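Local coordinates for methylaspartate ammonia-lyase (Citrobacter amalonaticus, PDB 1KKO), which catalyses the reversible, magnesium-dependent anti elimination of ammonia from (2S,3S)-3-methyl-L-aspartate to give mesaconate, working as a homodimer of the enolase superfamily, at residues Pro164-Leu169 with Arg404-Leu409; Trp217-Ile222 with Glu264-Pro269; Ile366-Cys371 with Asn396-Glu401. All coordinates share one frame; numbering follows the deposited sequence.

Contact 1 (Pro164-Leu169 with Arg404-Leu409)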
loop_
_atom_site.group_PDB
_atom_site.type_symbol
_atom_site.label_atom_id
_atom_site.label_comp_id
_atom_site.label_asym_id
_atom_site.label_seq_id
_atom_site.Cartn_x
_atom_site.Cartn_y
_atom_site.Cartn_z
ATOM N N PRO A 164 5.954 24.085 -8.393
ATOM C CA PRO A 164 5.654 22.661 -8.605
ATOM C C PRO A 164 6.830 21.894 -9.175
ATOM O O PRO A 164 7.237 22.127 -10.312
ATOM C CB PRO A 164 4.492 22.684 -9.605
ATOM C CG PRO A 164 3.988 24.056 -9.593
ATOM C CD PRO A 164 5.164 24.934 -9.296
ATOM N N GLU A 165 7.367 20.974 -8.382
ATOM C CA GLU A 165 8.518 20.193 -8.799
ATOM C C GLU A 165 8.616 18.916 -7.981
ATOM O O GLU A 165 8.414 18.925 -6.773
ATOM C CB GLU A 165 9.796 21.017 -8.629
ATOM C CG GLU A 165 11.064 20.327 -9.087
ATOM C CD GLU A 165 12.256 21.263 -9.098
ATOM O OE1 GLU A 165 12.052 22.490 -8.993
ATOM O OE2 GLU A 165 13.400 20.777 -9.209
ATOM N N ALA A 166 8.935 17.825 -8.657
ATOM C CA ALA A 166 9.063 16.543 -7.996
ATOM C C ALA A 166 10.206 16.519 -7.002
ATOM O O ALA A 166 11.168 17.290 -7.108
ATOM C CB ALA A 166 9.271 15.459 -9.017
ATOM N N ILE A 167 10.073 15.629 -6.028
ATOM C CA ILE A 167 11.092 15.364 -5.027
ATOM C C ILE A 167 11.647 13.977 -5.336
ATOM O O ILE A 167 10.861 13.058 -5.586
ATOM C CB ILE A 167 10.442 15.307 -3.628
ATOM C CG1 ILE A 167 9.744 16.621 -3.255
ATOM C CG2 ILE A 167 11.461 14.882 -2.576
ATOM C CD1 ILE A 167 10.666 17.799 -3.099
ATOM N N PRO A 168 12.967 13.778 -5.302
ATOM C CA PRO A 168 13.511 12.435 -5.500
ATOM C C PRO A 168 12.993 11.445 -4.463
ATOM O O PRO A 168 13.005 11.759 -3.277
ATOM C CB PRO A 168 15.019 12.646 -5.356
ATOM C CG PRO A 168 15.225 14.067 -5.728
ATOM C CD PRO A 168 14.043 14.776 -5.148
ATOM N N LEU A 169 12.573 10.273 -4.928
ATOM C CA LEU A 169 11.989 9.250 -4.070
ATOM C C LEU A 169 12.946 8.092 -3.846
ATOM O O LEU A 169 13.657 7.672 -4.757
ATOM C CB LEU A 169 10.689 8.714 -4.673
ATOM C CG LEU A 169 9.630 9.752 -5.027
ATOM C CD1 LEU A 169 8.363 9.070 -5.522
ATOM C CD2 LEU A 169 9.324 10.623 -3.853
ATOM N N ARG A 404 -0.162 13.866 -8.982
ATOM C CA ARG A 404 -1.501 14.423 -9.006
ATOM C C ARG A 404 -1.474 15.852 -8.481
ATOM O O ARG A 404 -2.123 16.740 -9.023
ATOM C CB ARG A 404 -2.465 13.617 -8.127
ATOM C CG ARG A 404 -3.055 12.373 -8.760
ATOM C CD ARG A 404 -4.199 11.819 -7.950
ATOM N NE ARG A 404 -3.786 11.329 -6.623
ATOM C CZ ARG A 404 -3.345 10.093 -6.386
ATOM N NH1 ARG A 404 -3.228 9.222 -7.373
ATOM N NH2 ARG A 404 -3.024 9.726 -5.159
ATOM N N THR A 405 -0.724 16.054 -7.413
ATOM C CA THR A 405 -0.684 17.344 -6.748
ATOM C C THR A 405 0.049 18.380 -7.589
ATOM O O THR A 405 -0.397 19.527 -7.684
ATOM C CB THR A 405 -0.048 17.200 -5.374
ATOM O OG1 THR A 405 -0.842 16.296 -4.593
ATOM C CG2 THR A 405 -0.085 18.525 -4.606
ATOM N N ILE A 406 1.157 17.991 -8.202
ATOM C CA ILE A 406 1.863 18.888 -9.101
ATOM C C ILE A 406 0.911 19.307 -10.218
ATOM O O ILE A 406 0.865 20.486 -10.573
ATOM C CB ILE A 406 3.118 18.217 -9.640
ATOM C CG1 ILE A 406 4.162 18.144 -8.525
ATOM C CG2 ILE A 406 3.662 18.964 -10.857
ATOM C CD1 ILE A 406 5.341 17.271 -8.810
ATOM N N ALA A 407 0.141 18.368 -10.768
ATOM C CA ALA A 407 -0.785 18.698 -11.844
ATOM C C ALA A 407 -1.823 19.695 -11.356
ATOM O O ALA A 407 -2.156 20.639 -12.085
ATOM C CB ALA A 407 -1.460 17.465 -12.375
ATOM N N LEU A 408 -2.366 19.500 -10.157
ATOM C CA LEU A 408 -3.338 20.449 -9.618
ATOM C C LEU A 408 -2.719 21.840 -9.456
ATOM O O LEU A 408 -3.327 22.859 -9.821
ATOM C CB LEU A 408 -3.893 19.985 -8.270
ATOM C CG LEU A 408 -4.836 18.781 -8.308
ATOM C CD1 LEU A 408 -5.126 18.346 -6.893
ATOM C CD2 LEU A 408 -6.116 19.127 -9.043
ATOM N N LEU A 409 -1.521 21.893 -8.897
ATOM C CA LEU A 409 -0.843 23.175 -8.684
ATOM C C LEU A 409 -0.617 23.917 -9.999
ATOM O O LEU A 409 -0.625 25.149 -10.035
ATOM C CB LEU A 409 0.499 22.953 -7.987
ATOM C CG LEU A 409 0.414 22.565 -6.512
ATOM C CD1 LEU A 409 1.763 22.085 -6.041
ATOM C CD2 LEU A 409 -0.074 23.716 -5.654
#

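Contact 2 (Trp217-Ile222 with Glu264-Pro269)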
loop_
_atom_site.group_PDB
_atom_site.type_symbol
_atom_site.label_atom_id
_atom_site.label_comp_id
_atom_site.label_asym_id
_atom_site.label_seq_id
_atom_site.Cartn_x
_atom_site.Cartn_y
_atom_site.Cartn_z
ATOM N N TRP A 217 26.945 -5.791 -7.061
ATOM C CA TRP A 217 25.808 -6.490 -7.638
ATOM C C TRP A 217 24.726 -5.478 -7.995
ATOM O O TRP A 217 24.111 -5.548 -9.053
ATOM C CB TRP A 217 25.234 -7.522 -6.674
ATOM C CG TRP A 217 24.027 -8.159 -7.253
ATOM C CD1 TRP A 217 23.993 -9.238 -8.084
ATOM C CD2 TRP A 217 22.675 -7.709 -7.129
ATOM N NE1 TRP A 217 22.701 -9.510 -8.460
ATOM C CE2 TRP A 217 21.870 -8.585 -7.886
ATOM C CE3 TRP A 217 22.053 -6.669 -6.431
ATOM C CZ2 TRP A 217 20.485 -8.441 -7.977
ATOM C CZ3 TRP A 217 20.683 -6.530 -6.525
ATOM C CH2 TRP A 217 19.914 -7.415 -7.283
ATOM N N LEU A 218 24.515 -4.529 -7.090
ATOM C CA LEU A 218 23.487 -3.510 -7.237
ATOM C C LEU A 218 23.741 -2.600 -8.435
ATOM O O LEU A 218 22.866 -2.417 -9.284
ATOM C CB LEU A 218 23.423 -2.707 -5.941
ATOM C CG LEU A 218 22.572 -1.446 -5.913
ATOM C CD1 LEU A 218 21.129 -1.760 -6.253
ATOM C CD2 LEU A 218 22.692 -0.826 -4.539
ATOM N N SER A 219 24.939 -2.035 -8.523
ATOM C CA SER A 219 25.248 -1.179 -9.662
ATOM C C SER A 219 25.245 -1.983 -10.973
ATOM O O SER A 219 24.762 -1.500 -11.994
ATOM C CB SER A 219 26.559 -0.429 -9.461
ATOM O OG SER A 219 27.620 -1.319 -9.225
ATOM N N ASP A 220 25.763 -3.207 -10.937
ATOM C CA ASP A 220 25.721 -4.075 -12.119
ATOM C C ASP A 220 24.272 -4.301 -12.571
ATOM O O ASP A 220 23.965 -4.241 -13.759
ATOM C CB ASP A 220 26.343 -5.445 -11.822
ATOM C CG ASP A 220 27.848 -5.485 -12.034
ATOM O OD1 ASP A 220 28.399 -4.574 -12.679
ATOM O OD2 ASP A 220 28.544 -6.412 -11.578
ATOM N N ARG A 221 23.383 -4.563 -11.612
ATOM C CA ARG A 221 21.993 -4.868 -11.922
ATOM C C ARG A 221 21.315 -3.681 -12.575
ATOM O O ARG A 221 20.581 -3.830 -13.548
ATOM C CB ARG A 221 21.237 -5.253 -10.652
ATOM C CG ARG A 221 19.914 -5.942 -10.906
ATOM C CD ARG A 221 20.069 -7.334 -11.509
ATOM N NE ARG A 221 18.811 -8.064 -11.546
ATOM C CZ ARG A 221 18.643 -9.228 -12.151
ATOM N NH1 ARG A 221 19.659 -9.815 -12.780
ATOM N NH2 ARG A 221 17.457 -9.810 -12.139
ATOM N N ILE A 222 21.555 -2.499 -12.019
ATOM C CA ILE A 222 21.005 -1.265 -12.561
ATOM C C ILE A 222 21.511 -1.036 -13.982
ATOM O O ILE A 222 20.720 -0.785 -14.885
ATOM C CB ILE A 222 21.352 -0.068 -11.645
ATOM C CG1 ILE A 222 20.577 -0.171 -10.326
ATOM C CG2 ILE A 222 21.053 1.251 -12.343
ATOM C CD1 ILE A 222 21.167 0.674 -9.210
ATOM N N GLU A 264 32.643 0.559 -6.230
ATOM C CA GLU A 264 31.671 -0.499 -6.484
ATOM C C GLU A 264 30.359 0.061 -7.055
ATOM O O GLU A 264 29.577 -0.678 -7.653
ATOM C CB GLU A 264 31.393 -1.300 -5.209
ATOM C CG GLU A 264 32.628 -1.697 -4.407
ATOM C CD GLU A 264 33.622 -2.550 -5.180
ATOM O OE1 GLU A 264 34.771 -2.684 -4.702
ATOM O OE2 GLU A 264 33.264 -3.091 -6.247
ATOM N N ALA A 265 30.143 1.363 -6.885
ATOM C CA ALA A 265 28.917 2.012 -7.352
ATOM C C ALA A 265 28.945 2.359 -8.842
ATOM O O ALA A 265 27.924 2.762 -9.402
ATOM C CB ALA A 265 28.633 3.249 -6.525
ATOM N N GLN A 266 30.115 2.221 -9.473
ATOM C CA GLN A 266 30.273 2.461 -10.912
ATOM C C GLN A 266 29.693 3.793 -11.397
ATOM O O GLN A 266 29.001 3.851 -12.415
ATOM C CB GLN A 266 29.674 1.303 -11.709
ATOM C CG GLN A 266 30.313 -0.023 -11.371
ATOM C CD GLN A 266 29.849 -1.150 -12.257
ATOM O OE1 GLN A 266 30.357 -1.317 -13.366
ATOM N NE2 GLN A 266 28.905 -1.948 -11.767
ATOM N N GLY A 267 29.977 4.867 -10.670
ATOM C CA GLY A 267 29.546 6.188 -11.085
ATOM C C GLY A 267 28.217 6.665 -10.515
ATOM O O GLY A 267 27.881 7.835 -10.639
ATOM N N LEU A 268 27.456 5.764 -9.900
ATOM C CA LEU A 268 26.192 6.132 -9.273
ATOM C C LEU A 268 26.521 6.736 -7.911
ATOM O O LEU A 268 27.321 6.167 -7.177
ATOM C CB LEU A 268 25.309 4.893 -9.112
ATOM C CG LEU A 268 25.017 4.128 -10.410
ATOM C CD1 LEU A 268 24.242 2.843 -10.153
ATOM C CD2 LEU A 268 24.274 5.002 -11.394
ATOM N N PRO A 269 25.928 7.875 -7.556
ATOM C CA PRO A 269 26.204 8.474 -6.246
ATOM C C PRO A 269 25.862 7.507 -5.130
ATOM O O PRO A 269 24.883 6.772 -5.250
ATOM C CB PRO A 269 25.282 9.689 -6.205
ATOM C CG PRO A 269 24.911 9.970 -7.620
ATOM C CD PRO A 269 24.961 8.666 -8.337
HETATM O O HOH W 1 28.871 -3.307 -15.324
#

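Contact 3 (Ile366-Cys371 with Asn396-Glu401)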
loop_
_atom_site.group_PDB
_atom_site.type_symbol
_atom_site.label_atom_id
_atom_site.label_comp_id
_atom_site.label_asym_id
_atom_site.label_seq_id
_atom_site.Cartn_x
_atom_site.Cartn_y
_atom_site.Cartn_z
ATOM N N ILE A 366 -2.584 7.420 4.521
ATOM C CA ILE A 366 -2.929 8.810 4.795
ATOM C C ILE A 366 -1.722 9.585 5.286
ATOM O O ILE A 366 -1.500 10.712 4.865
ATOM C CB ILE A 366 -4.075 8.903 5.819
ATOM C CG1 ILE A 366 -5.368 8.388 5.191
ATOM C CG2 ILE A 366 -4.223 10.331 6.333
ATOM C CD1 ILE A 366 -6.549 8.363 6.103
ATOM N N SER A 367 -0.931 9.009 6.178
ATOM C CA SER A 367 0.225 9.743 6.685
ATOM C C SER A 367 1.217 9.964 5.555
ATOM O O SER A 367 1.779 11.051 5.416
ATOM C CB SER A 367 0.843 9.053 7.900
ATOM O OG SER A 367 1.438 7.805 7.578
ATOM N N ALA A 368 1.427 8.954 4.717
ATOM C CA ALA A 368 2.337 9.096 3.591
ATOM C C ALA A 368 1.833 10.146 2.607
ATOM O O ALA A 368 2.609 10.980 2.138
ATOM C CB ALA A 368 2.531 7.775 2.875
ATOM N N ARG A 369 0.546 10.112 2.287
ATOM C CA ARG A 369 -0.021 11.063 1.351
ATOM C C ARG A 369 0.149 12.484 1.893
ATOM O O ARG A 369 0.464 13.418 1.151
ATOM C CB ARG A 369 -1.491 10.723 1.118
ATOM C CG ARG A 369 -2.152 11.506 0.040
ATOM C CD ARG A 369 -3.536 11.022 -0.240
ATOM N NE ARG A 369 -4.451 11.268 0.867
ATOM C CZ ARG A 369 -5.213 10.357 1.455
ATOM N NH1 ARG A 369 -5.162 9.075 1.104
ATOM N NH2 ARG A 369 -6.016 10.735 2.424
ATOM N N THR A 370 -0.105 12.657 3.181
ATOM C CA THR A 370 0.043 13.965 3.796
ATOM C C THR A 370 1.488 14.435 3.733
ATOM O O THR A 370 1.766 15.608 3.474
ATOM C CB THR A 370 -0.453 13.933 5.231
ATOM O OG1 THR A 370 -1.827 13.515 5.256
ATOM C CG2 THR A 370 -0.435 15.320 5.864
ATOM N N CYS A 371 2.420 13.524 3.985
ATOM C CA CYS A 371 3.835 13.844 3.886
ATOM C C CYS A 371 4.233 14.330 2.495
ATOM O O CYS A 371 5.154 15.146 2.367
ATOM C CB CYS A 371 4.700 12.652 4.287
ATOM S SG CYS A 371 4.777 12.374 6.088
ATOM N N ASN A 396 3.102 3.615 -5.392
ATOM C CA ASN A 396 1.794 4.021 -5.877
ATOM C C ASN A 396 1.272 5.186 -5.032
ATOM O O ASN A 396 0.814 6.189 -5.556
ATOM C CB ASN A 396 0.892 2.778 -5.788
ATOM C CG ASN A 396 -0.515 2.991 -6.272
ATOM O OD1 ASN A 396 -1.007 4.124 -6.455
ATOM N ND2 ASN A 396 -1.195 1.873 -6.487
ATOM N N ILE A 397 1.332 5.054 -3.712
ATOM C CA ILE A 397 0.824 6.093 -2.818
ATOM C C ILE A 397 1.598 7.412 -2.943
ATOM O O ILE A 397 1.007 8.474 -3.112
ATOM C CB ILE A 397 0.849 5.559 -1.362
ATOM C CG1 ILE A 397 -0.254 4.503 -1.168
ATOM C CG2 ILE A 397 0.727 6.697 -0.340
ATOM C CD1 ILE A 397 -0.005 3.577 -0.030
ATOM N N VAL A 398 2.916 7.346 -2.854
ATOM C CA VAL A 398 3.737 8.561 -2.811
ATOM C C VAL A 398 3.908 9.202 -4.191
ATOM O O VAL A 398 3.636 10.395 -4.368
ATOM C CB VAL A 398 5.086 8.265 -2.160
ATOM C CG1 VAL A 398 5.993 9.458 -2.261
ATOM C CG2 VAL A 398 4.883 7.906 -0.707
ATOM N N PHE A 399 4.356 8.431 -5.170
ATOM C CA PHE A 399 4.579 8.968 -6.508
ATOM C C PHE A 399 3.297 9.518 -7.097
ATOM O O PHE A 399 3.297 10.621 -7.647
ATOM C CB PHE A 399 5.133 7.857 -7.383
ATOM C CG PHE A 399 5.594 8.266 -8.759
ATOM C CD1 PHE A 399 6.809 8.899 -8.942
ATOM C CD2 PHE A 399 4.862 7.919 -9.876
ATOM C CE1 PHE A 399 7.258 9.218 -10.202
ATOM C CE2 PHE A 399 5.324 8.240 -11.151
ATOM C CZ PHE A 399 6.512 8.899 -11.297
ATOM N N ASN A 400 2.198 8.773 -7.010
ATOM C CA ASN A 400 0.988 9.238 -7.675
ATOM C C ASN A 400 0.395 10.455 -6.986
ATOM O O ASN A 400 -0.128 11.332 -7.649
ATOM C CB ASN A 400 -0.045 8.131 -7.817
ATOM C CG ASN A 400 0.451 6.945 -8.621
ATOM O OD1 ASN A 400 1.573 6.918 -9.143
ATOM N ND2 ASN A 400 -0.420 5.952 -8.749
ATOM N N GLU A 401 0.405 10.508 -5.657
ATOM C CA GLU A 401 -0.089 11.705 -4.987
ATOM C C GLU A 401 0.777 12.901 -5.376
ATOM O O GLU A 401 0.273 14.005 -5.614
ATOM C CB GLU A 401 -0.086 11.563 -3.468
ATOM C CG GLU A 401 -0.579 12.803 -2.737
ATOM C CD GLU A 401 -2.082 13.047 -2.871
ATOM O OE1 GLU A 401 -2.793 12.198 -3.451
ATOM O OE2 GLU A 401 -2.586 14.060 -2.340
HETATM O O HOH W 2 -4.432 14.224 -0.145
#

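Contact 1 (Pro164-Leu169 with Arg404-Leu409)
I406 presses its terminal methyl, CD1, against one face of the flat peptide group joining E165 to A166. It stands 3.6 Å from A166 N and 3.8 Å from E165 C; alanine, whose side chain is a lone CB 4.3 Å from CD1, lets the methyl come down on the backbone. The puckered ring of P164 meets the helix through two of its atoms. Its CB lies 4.0 Å from CG2 of I406, the branch set anti to the backbone N, while its CG lies 4.0 Å from CB of L409, one helical turn further on. The rigid proline thus spans two residues of the same helix side, and the branched isoleucine can serve both the ring and the peptide. No hydrogen bond crosses between the segments; the contact is a small apolar patch at the surface. E165 starts its side chain away from the helix, as suits an exposed acid, while its carbonyl O is bound by R379. L376 of helix 365-378 also packs on I406. The contact brings the loop entering the first barrel strand, 169-170, against the last helix, 392-410, as in the closed ring of a TIM barrel.

Contact 2 (Trp217-Ile222 with Glu264-Pro269)
S219 and D220, on an outer helix of the TIM barrel, face a type I' beta turn, A265 to L268, that leads into strand 270-273. The turn carries Q266 across to the helix with its chain extended beyond CG, which brings the amide NE2 between the two acceptors. Toward S219 the bond is nearly straight: NE2 donates to OG at 2.9 Å with an N-H...O angle of 173°, and OG lies close to the amide plane. D220 is approached differently. Its carboxylate stands 83° to the amide, and NE2 reaches OD1 at 2.8 Å from above the carboxylate plane. An amide suits this place because one NH2 group can serve a hydroxyl and a carboxylate together. S219 OG, lodged between its own backbone N and carbonyl carbon (chi1 57°), donates to E264 O at 2.6 Å, in the carbonyl plane, so one hydroxyl both donates and accepts. OG also bonds V215 O of its own helix. Beneath this polar group, L268 CD1 packs 3.9 Å from I222 CD1, buried apolar chains suited to the side next to the barrel strands, where I222 also rests on L235. G267 takes a positive phi at which a CB would jam against the Q266 carbonyl O. R216 forms a salt bridge with D220 OD1, and a water 3.0 Å from that same oxygen donates both to it and to Q266 OE1.

Contact 3 (Ile366-Cys371 with Asn396-Glu401)
A368 and R369 face I397, V398 and E401 where two successive outer helices of the TIM barrel pack side by side, their axes 8.9 Å apart and inclined by 30°. Apolar packing makes the buried part. A368 CB points to the neighbouring helix and meets I397 CG2 at 3.8 Å, with V398 CG2 a little further off; a side chain this small lets the helices come close, with branched residues around it. The side chain of A368 lies about 9 Å from that of T360, which probably binds substrate. Long side chains pair by their aliphatic parts. R369 CG is anti to the backbone N (chi1 -172°) and lies tightly against E401, 3.3 Å from CD, the two chains crossing obliquely. Their charges do not touch: E401 gives OE1 to R404 in a salt bridge and OE2 to H373, while the R369 chain bends at chi3, and its NH1 nears NH1 of R369 of the second subunit, like charges close together. Within helix 366-371, T370 OG1 and N both donate to I366 O, from opposite faces of its plane. Between the helices a water donates to E401 OE2 at 2.9 Å and accepts a weak bond from R369 NE.

Overall arrangement
Following the chain from the N terminus, contact 1 opens first, in the loop that leads into barrel strand 169-170, and closes last, on the C-terminal helix 392-410; the loop it forms therefore spans nearly the whole barrel. Within that span the other two follow in series without crossing. Contact 2 ties helix 209-225 to the approach of strand 270-273, and contact 3 joins helix 365-378 to helix 392-410. Contacts 1 and 3 share this last helix, and L169 packs on V398 and F399. All three contacts include segment residues that meet the second subunit. Contact 2 lies on another part of the barrel, its centre about 28 Å from each of the others.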